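Local coordinates for protein CRISPR-associated endonuclease Cas3-HD (PDB 3S4L) that cuts single-stranded DNA and RNA as the HD nuclease of CRISPR interference, its DNase activity requiring magnesium, at residues 65-70 with 121-126; 91-96 with 186-191; 30-35 with 54-59. All coordinates share one frame; numbering follows the deposited sequence.

Interaction 1 of 3, residues 65-70 with 121-126; sequences LHDIGK and MLHHEP. With CA (calcium ion), chain C.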
# COMPACT_ATOMS: atom_id res chain seq x y z
N LEU A 65 -1.17 -0.80 -5.63
CA LEU A 65 -0.36 0.20 -4.96
C LEU A 65 0.45 -0.33 -3.79
O LEU A 65 1.29 0.39 -3.24
CB LEU A 65 -1.25 1.35 -4.51
CG LEU A 65 -1.91 2.19 -5.60
CD1 LEU A 65 -2.73 3.31 -4.96
CD2 LEU A 65 -0.86 2.78 -6.56
N HIS A 66 0.21 -1.57 -3.37
CA HIS A 66 0.87 -1.99 -2.13
C HIS A 66 2.40 -2.01 -2.24
O HIS A 66 3.10 -1.87 -1.24
CB HIS A 66 0.29 -3.30 -1.58
CG HIS A 66 0.67 -4.51 -2.36
ND1 HIS A 66 0.06 -4.84 -3.55
CD2 HIS A 66 1.59 -5.47 -2.13
CE1 HIS A 66 0.58 -5.95 -4.02
NE2 HIS A 66 1.51 -6.36 -3.17
N ASP A 67 2.92 -2.17 -3.46
CA ASP A 67 4.36 -2.09 -3.68
C ASP A 67 4.82 -0.86 -4.43
O ASP A 67 5.94 -0.84 -4.96
CB ASP A 67 4.86 -3.34 -4.42
CG ASP A 67 5.04 -4.52 -3.49
OD1 ASP A 67 5.04 -5.67 -3.99
OD2 ASP A 67 5.16 -4.28 -2.27
N ILE A 68 3.97 0.17 -4.49
CA ILE A 68 4.35 1.40 -5.18
C ILE A 68 5.59 2.01 -4.52
O ILE A 68 6.39 2.66 -5.19
CB ILE A 68 3.18 2.42 -5.27
CG1 ILE A 68 3.46 3.45 -6.35
CG2 ILE A 68 2.95 3.07 -3.92
CD1 ILE A 68 4.01 2.83 -7.64
N GLY A 69 5.77 1.75 -3.22
CA GLY A 69 6.94 2.20 -2.48
C GLY A 69 8.24 1.71 -3.10
O GLY A 69 9.32 2.28 -2.86
N LYS A 70 8.16 0.65 -3.91
CA LYS A 70 9.34 0.17 -4.62
C LYS A 70 9.83 1.18 -5.67
O LYS A 70 10.99 1.12 -6.10
CB LYS A 70 9.09 -1.20 -5.27
CG LYS A 70 9.00 -2.37 -4.28
CD LYS A 70 8.75 -3.71 -5.03
CE LYS A 70 8.66 -4.91 -4.08
NZ LYS A 70 8.77 -6.22 -4.83
N MET A 121 0.44 -0.73 4.73
CA MET A 121 1.56 -0.46 5.62
C MET A 121 1.96 -1.74 6.33
O MET A 121 3.08 -1.89 6.82
CB MET A 121 1.17 0.61 6.64
CG MET A 121 2.35 1.34 7.31
SD MET A 121 1.86 2.28 8.76
CE MET A 121 1.29 3.80 8.02
N LEU A 122 1.04 -2.69 6.38
CA LEU A 122 1.27 -3.91 7.13
C LEU A 122 1.28 -5.12 6.19
O LEU A 122 1.14 -6.24 6.66
CB LEU A 122 0.17 -4.08 8.19
CG LEU A 122 0.32 -3.41 9.57
CD1 LEU A 122 0.90 -2.01 9.50
CD2 LEU A 122 -1.01 -3.40 10.34
N HIS A 123 1.44 -4.92 4.89
CA HIS A 123 1.30 -6.05 3.97
C HIS A 123 2.47 -7.03 4.05
O HIS A 123 2.46 -8.06 3.38
CB HIS A 123 1.01 -5.64 2.52
CG HIS A 123 2.20 -5.08 1.79
ND1 HIS A 123 2.43 -3.72 1.67
CD2 HIS A 123 3.21 -5.69 1.13
CE1 HIS A 123 3.52 -3.52 0.96
NE2 HIS A 123 4.03 -4.70 0.63
N HIS A 124 3.46 -6.72 4.88
CA HIS A 124 4.52 -7.71 5.06
C HIS A 124 4.43 -8.60 6.29
O HIS A 124 4.88 -9.75 6.24
CB HIS A 124 5.92 -7.14 4.82
CG HIS A 124 6.29 -7.18 3.38
ND1 HIS A 124 6.70 -8.33 2.76
CD2 HIS A 124 6.19 -6.24 2.41
CE1 HIS A 124 6.89 -8.10 1.48
NE2 HIS A 124 6.60 -6.84 1.24
N GLU A 125 3.82 -8.11 7.37
CA GLU A 125 3.54 -8.95 8.52
C GLU A 125 2.70 -10.18 8.13
O GLU A 125 1.82 -10.08 7.28
CB GLU A 125 2.86 -8.11 9.60
N PRO A 126 3.00 -11.36 8.70
CA PRO A 126 2.27 -12.60 8.40
C PRO A 126 0.79 -12.48 8.79
O PRO A 126 0.46 -11.67 9.65
CB PRO A 126 2.96 -13.64 9.30
CG PRO A 126 4.25 -13.12 9.58
CD PRO A 126 4.13 -11.61 9.60
CA CA C . 5.95 -5.47 -0.52
O HOH W 1 4.77 -7.02 -1.79
O HOH W 2 7.73 -6.97 -2.11

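Interaction 2 of 3, residues 91-96 with 186-191; sequences HELVSA and RFVIEM. With CA (calcium ion), chain C.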
# COMPACT_ATOMS: atom_id res chain seq x y z
N HIS A 91 9.69 -0.06 2.06
CA HIS A 91 8.87 0.44 0.97
C HIS A 91 7.39 0.59 1.34
O HIS A 91 6.71 1.50 0.85
CB HIS A 91 8.99 -0.49 -0.23
CG HIS A 91 8.45 -1.86 0.01
ND1 HIS A 91 9.13 -2.82 0.72
CD2 HIS A 91 7.28 -2.43 -0.37
CE1 HIS A 91 8.41 -3.93 0.78
NE2 HIS A 91 7.29 -3.71 0.13
N GLU A 92 6.89 -0.29 2.20
CA GLU A 92 5.45 -0.30 2.49
C GLU A 92 4.94 0.97 3.16
O GLU A 92 3.76 1.31 3.04
CB GLU A 92 5.02 -1.55 3.30
CG GLU A 92 5.68 -1.70 4.65
CD GLU A 92 6.91 -2.61 4.59
OE1 GLU A 92 7.77 -2.42 3.70
OE2 GLU A 92 7.01 -3.53 5.44
N LEU A 93 5.82 1.67 3.88
CA LEU A 93 5.43 2.92 4.54
C LEU A 93 5.16 3.99 3.49
O LEU A 93 4.23 4.78 3.60
CB LEU A 93 6.50 3.40 5.53
CG LEU A 93 6.51 2.84 6.96
CD1 LEU A 93 6.52 1.34 7.01
CD2 LEU A 93 7.73 3.41 7.71
N VAL A 94 6.00 4.00 2.46
CA VAL A 94 5.82 4.89 1.33
C VAL A 94 4.61 4.48 0.49
O VAL A 94 3.90 5.35 -0.01
CB VAL A 94 7.06 4.92 0.43
CG1 VAL A 94 6.75 5.67 -0.87
CG2 VAL A 94 8.22 5.53 1.19
N SER A 95 4.39 3.18 0.34
CA SER A 95 3.15 2.69 -0.30
C SER A 95 1.89 3.17 0.45
O SER A 95 0.94 3.66 -0.17
CB SER A 95 3.13 1.15 -0.38
OG SER A 95 4.19 0.61 -1.16
N ALA A 96 1.90 3.01 1.78
CA ALA A 96 0.76 3.40 2.61
C ALA A 96 0.38 4.86 2.39
O ALA A 96 -0.81 5.21 2.36
CB ALA A 96 1.05 3.14 4.09
N ARG A 186 5.52 12.44 8.47
CA ARG A 186 4.41 12.99 9.25
C ARG A 186 3.18 12.11 9.09
O ARG A 186 2.52 11.77 10.07
CB ARG A 186 4.08 14.41 8.78
CG ARG A 186 4.35 15.49 9.79
CD ARG A 186 4.00 16.87 9.25
NE ARG A 186 4.80 17.22 8.08
CZ ARG A 186 6.02 17.74 8.14
NH1 ARG A 186 6.58 17.99 9.32
NH2 ARG A 186 6.67 18.02 7.02
N PHE A 187 2.87 11.76 7.84
CA PHE A 187 1.73 10.88 7.60
C PHE A 187 1.86 9.55 8.32
O PHE A 187 0.94 9.11 9.00
CB PHE A 187 1.50 10.61 6.11
CG PHE A 187 0.42 9.60 5.86
CD1 PHE A 187 -0.91 9.96 5.96
CD2 PHE A 187 0.73 8.28 5.60
CE1 PHE A 187 -1.91 9.02 5.77
CE2 PHE A 187 -0.25 7.35 5.40
CZ PHE A 187 -1.58 7.72 5.49
N VAL A 188 3.00 8.88 8.14
CA VAL A 188 3.18 7.57 8.75
C VAL A 188 3.15 7.60 10.29
O VAL A 188 2.51 6.75 10.92
CB VAL A 188 4.47 6.88 8.26
CG1 VAL A 188 4.57 5.50 8.89
CG2 VAL A 188 4.47 6.79 6.72
N ILE A 189 3.81 8.57 10.90
CA ILE A 189 3.71 8.73 12.34
C ILE A 189 2.25 8.86 12.75
O ILE A 189 1.78 8.14 13.64
CB ILE A 189 4.50 9.98 12.82
CG1 ILE A 189 6.00 9.74 12.70
CG2 ILE A 189 4.13 10.34 14.27
CD1 ILE A 189 6.84 10.97 12.95
N GLU A 190 1.54 9.77 12.09
CA GLU A 190 0.12 10.00 12.37
C GLU A 190 -0.68 8.71 12.20
O GLU A 190 -1.66 8.48 12.90
CB GLU A 190 -0.44 11.10 11.46
CG GLU A 190 -1.67 11.80 12.00
CD GLU A 190 -2.26 12.81 11.02
OE1 GLU A 190 -3.20 13.55 11.42
OE2 GLU A 190 -1.80 12.86 9.86
N MET A 191 -0.26 7.87 11.26
CA MET A 191 -0.93 6.59 11.04
C MET A 191 -0.66 5.60 12.15
O MET A 191 -1.57 5.01 12.71
CB MET A 191 -0.47 5.99 9.71
CG MET A 191 -1.21 6.54 8.52
SD MET A 191 -2.61 5.50 8.08
CE MET A 191 -1.71 4.13 7.31
CA CA C . 5.95 -5.47 -0.52
O HOH W 2 7.73 -6.97 -2.11
O HOH W 1 4.77 -7.02 -1.79

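Interaction 3 of 3, residues 30-35 with 54-59; sequences RIKYRY and KVDEFM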
# COMPACT_ATOMS: atom_id res chain seq x y z
N ARG A 30 -9.38 -14.02 -11.19
CA ARG A 30 -9.65 -15.45 -11.18
C ARG A 30 -10.15 -15.93 -9.81
O ARG A 30 -10.86 -16.93 -9.72
CB ARG A 30 -8.42 -16.26 -11.64
CG ARG A 30 -7.91 -15.86 -13.03
CD ARG A 30 -6.81 -16.79 -13.54
NE ARG A 30 -5.91 -16.11 -14.47
CZ ARG A 30 -4.68 -15.67 -14.16
NH1 ARG A 30 -4.19 -15.85 -12.94
NH2 ARG A 30 -3.94 -15.04 -15.08
N ILE A 31 -9.82 -15.21 -8.75
CA ILE A 31 -10.22 -15.65 -7.42
C ILE A 31 -11.22 -14.75 -6.66
O ILE A 31 -11.80 -15.18 -5.66
CB ILE A 31 -8.98 -15.87 -6.54
CG1 ILE A 31 -8.26 -14.54 -6.30
CG2 ILE A 31 -8.04 -16.89 -7.18
CD1 ILE A 31 -7.15 -14.65 -5.29
N LYS A 32 -11.42 -13.52 -7.13
CA LYS A 32 -12.10 -12.50 -6.32
C LYS A 32 -13.46 -12.95 -5.77
O LYS A 32 -13.80 -12.64 -4.61
CB LYS A 32 -12.22 -11.17 -7.08
CG LYS A 32 -12.93 -11.25 -8.44
CD LYS A 32 -13.06 -9.89 -9.12
CE LYS A 32 -13.74 -10.05 -10.48
NZ LYS A 32 -14.08 -8.75 -11.13
N TYR A 33 -14.22 -13.68 -6.58
CA TYR A 33 -15.56 -14.13 -6.19
C TYR A 33 -15.50 -15.10 -5.01
O TYR A 33 -16.51 -15.39 -4.38
CB TYR A 33 -16.35 -14.70 -7.41
CG TYR A 33 -16.70 -13.63 -8.44
CD1 TYR A 33 -17.17 -12.37 -8.03
CD2 TYR A 33 -16.55 -13.85 -9.79
CE1 TYR A 33 -17.47 -11.39 -8.95
CE2 TYR A 33 -16.86 -12.87 -10.73
CZ TYR A 33 -17.32 -11.64 -10.30
OH TYR A 33 -17.63 -10.65 -11.21
N ARG A 34 -14.30 -15.57 -4.68
CA ARG A 34 -14.14 -16.35 -3.46
C ARG A 34 -13.97 -15.45 -2.23
O ARG A 34 -14.18 -15.89 -1.11
CB ARG A 34 -12.95 -17.31 -3.59
N TYR A 35 -13.64 -14.18 -2.45
CA TYR A 35 -13.26 -13.28 -1.35
C TYR A 35 -14.13 -12.03 -1.17
O TYR A 35 -14.22 -11.47 -0.07
CB TYR A 35 -11.80 -12.85 -1.52
CG TYR A 35 -10.83 -14.00 -1.49
CD1 TYR A 35 -10.43 -14.55 -0.28
CD2 TYR A 35 -10.32 -14.54 -2.66
CE1 TYR A 35 -9.54 -15.61 -0.24
CE2 TYR A 35 -9.43 -15.60 -2.64
CZ TYR A 35 -9.05 -16.13 -1.42
OH TYR A 35 -8.16 -17.19 -1.40
N LYS A 54 -17.79 -1.98 -5.81
CA LYS A 54 -16.94 -1.00 -5.14
C LYS A 54 -15.78 -1.71 -4.44
O LYS A 54 -14.63 -1.28 -4.53
CB LYS A 54 -17.75 -0.18 -4.13
CG LYS A 54 -17.97 1.25 -4.54
CD LYS A 54 -18.36 1.33 -6.00
N VAL A 55 -16.12 -2.79 -3.74
CA VAL A 55 -15.15 -3.57 -2.97
C VAL A 55 -14.08 -4.12 -3.88
O VAL A 55 -12.91 -4.21 -3.50
CB VAL A 55 -15.84 -4.75 -2.26
CG1 VAL A 55 -14.80 -5.69 -1.67
CG2 VAL A 55 -16.81 -4.24 -1.20
N ASP A 56 -14.49 -4.47 -5.09
CA ASP A 56 -13.59 -4.98 -6.10
C ASP A 56 -12.58 -3.90 -6.51
O ASP A 56 -11.36 -4.13 -6.50
CB ASP A 56 -14.42 -5.47 -7.32
CG ASP A 56 -13.60 -6.24 -8.34
OD1 ASP A 56 -12.43 -6.57 -8.06
OD2 ASP A 56 -14.13 -6.55 -9.43
N GLU A 57 -13.10 -2.73 -6.88
CA GLU A 57 -12.25 -1.59 -7.21
C GLU A 57 -11.28 -1.29 -6.08
O GLU A 57 -10.10 -1.03 -6.32
CB GLU A 57 -13.10 -0.35 -7.48
CG GLU A 57 -14.07 -0.50 -8.61
CD GLU A 57 -15.12 0.60 -8.61
OE1 GLU A 57 -14.80 1.73 -8.19
OE2 GLU A 57 -16.28 0.32 -9.02
N PHE A 58 -11.80 -1.30 -4.85
CA PHE A 58 -10.99 -1.02 -3.67
C PHE A 58 -9.83 -2.02 -3.58
O PHE A 58 -8.68 -1.62 -3.41
CB PHE A 58 -11.88 -1.03 -2.41
CG PHE A 58 -11.12 -1.05 -1.11
CD1 PHE A 58 -10.55 0.11 -0.59
CD2 PHE A 58 -11.00 -2.23 -0.38
CE1 PHE A 58 -9.87 0.10 0.63
CE2 PHE A 58 -10.30 -2.26 0.84
CZ PHE A 58 -9.74 -1.08 1.35
N MET A 59 -10.13 -3.30 -3.75
CA MET A 59 -9.10 -4.34 -3.69
C MET A 59 -8.06 -4.19 -4.80
O MET A 59 -6.87 -4.37 -4.55
CB MET A 59 -9.72 -5.73 -3.73
CG MET A 59 -10.44 -6.10 -2.44
SD MET A 59 -9.35 -5.94 -0.99
CE MET A 59 -8.07 -7.09 -1.48

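Interaction 1 of 3, residues 65-70 with 121-126
Asp67 and His123 meet on one calcium ion, which OD2 of Asp67 binds at 2.3 Å and NE2 of His123 at 2.4 Å. His124 adds its NE2 at 2.3 Å, and His91, from helix 91-107, completes the protein ligands; two waters also bind, one of them at a longer 2.8 Å from the calcium. OD2 of Asp67 and NE2 of His123 stand 3.1 Å apart as neighbours in the coordination shell, not as a hydrogen-bonded pair, with carboxylate and ring planes turned 64° from each other.

Water 1 links the calcium to OD1 of Asp67, to which it donates. ND1 of His123 is held from the far side of its ring by the carbonyl of Val120; CG between backbone N and carbonyl carbon (chi1 75°) turns NE2 to the metal.

Between the aromatic rings the contact is edge-to-face: CD2 of His66 reaches CD2 of His123 at 3.6 Å, over one face toward the rim, with the planes at 87°. CB of His66 adds a CH-pi contact over that ring.

His66-Asp67 is the signature doublet of HD phosphohydrolases. The calcium occupies the catalytic magnesium site, where the single carboxylate among imidazole nitrogens probably offsets part of its charge.

Interaction 2 of 3, residues 91-96 with 186-191
Helices 91-96 and 186-191 cross almost perpendicularly, at 91°, with their axes 9.9 Å apart at closest approach. Leu93 and Val188 carry the nearest pair of CA atoms, 6.7 Å from each other, and their side chains lie across one another at about a right angle. CG of Leu93 rests 3.8 Å from CG1 of Val188, while the other branch, CG2, packs on the backbone of helix 91-107, 3.7 Å from the carbonyl O of Leu93. With CG1 anti to the backbone N (chi1 -178°), Val188 spreads its two methyls so that CG1 meets the leucine's CG, and CG2 its carbonyl O and CB.

Helix 91-107 is a central helix of the all-helical HD domain: from its first turn His91 sends NE2 to the calcium at 2.3 Å, and helix 181-197 packs across another side of the helix, at Leu93 and Ala96. Val145 and Leu149 of helix 142-149 border the Leu93-Val188 pair.

Farther along, Ala96 faces the second helix. Its O stands 3.8 Å from CE2 of Phe187, oblique to that ring, and Met191 brings its terminal CE to 4.4 Å from CB of Ala96. Within helix 186-191, CG of Met191 lies over one face of the Phe187 ring, toward its rim. Tyr100, one turn beyond Ala96, meets the same phenyl group with the ring planes inclined at about 45°.

Interaction 3 of 3, residues 30-35 with 54-59
Lys32 and Asp56 form a buried salt bridge, with NZ of Lys32 donating to OD2 of Asp56 at 2.8 Å. The ammonium meets OD2 on its syn side, tilted 25° out of the carboxylate plane. Both charged groups have a second partner from helix 17-31: NZ of Lys32 also pairs with Glu29, and OD1 of Asp56 accepts a hydrogen bond from NE1 of Trp28. The two carboxylate oxygens are thus divided between an ammonium and an indole N-H, which holds the Asp56 head group against rotation.

Lys32 lets its chain run fully extended beyond CG, while Asp56 carries CG anti to its backbone N (chi1 -170°), reaching out from helix 52-65. The aliphatic part of the lysine shares in the meeting: CD lies 3.5 Å from both OD1 and OD2 of Asp56; the chain crosses the end of the carboxylate obliquely, and its straight run carries NZ to OD2.

The main chains stay well apart, the CA atoms of Lys32 and Asp56 being 7.7 Å from each other, and the contact buries just 83 Å² in all. Around it, Val55 and Met59 pack on Ile39 of helix 36-43, and Phe58 lies against Leu103 and Phe107 of helix 91-107.

The contact therefore ties the chain just after helix 17-31 to helix 52-65 through charge. Glu29 and Asp56, on one lysine, probably favour its protonated form in this buried setting.

In the fold
Interactions 1 and 2 are neighbours in the core, their centres about 10 Å apart, and share the calcium ion: three of its protein ligands come from the loops of interaction 1 and the fourth from helix 91-107 of interaction 2. Ser95 joins them further, its OG hydrogen-bonding to O of His66 and N of Gly69. Their chemistry differs sharply, metal coordination in the first and apolar helix packing in the second. Interaction 3, though also buried, lies about 16 Å from the centre of the chain and relies on one salt bridge. Helix 52-65, which carries Asp56, leads directly into the His66-Asp67 loop of interaction 1.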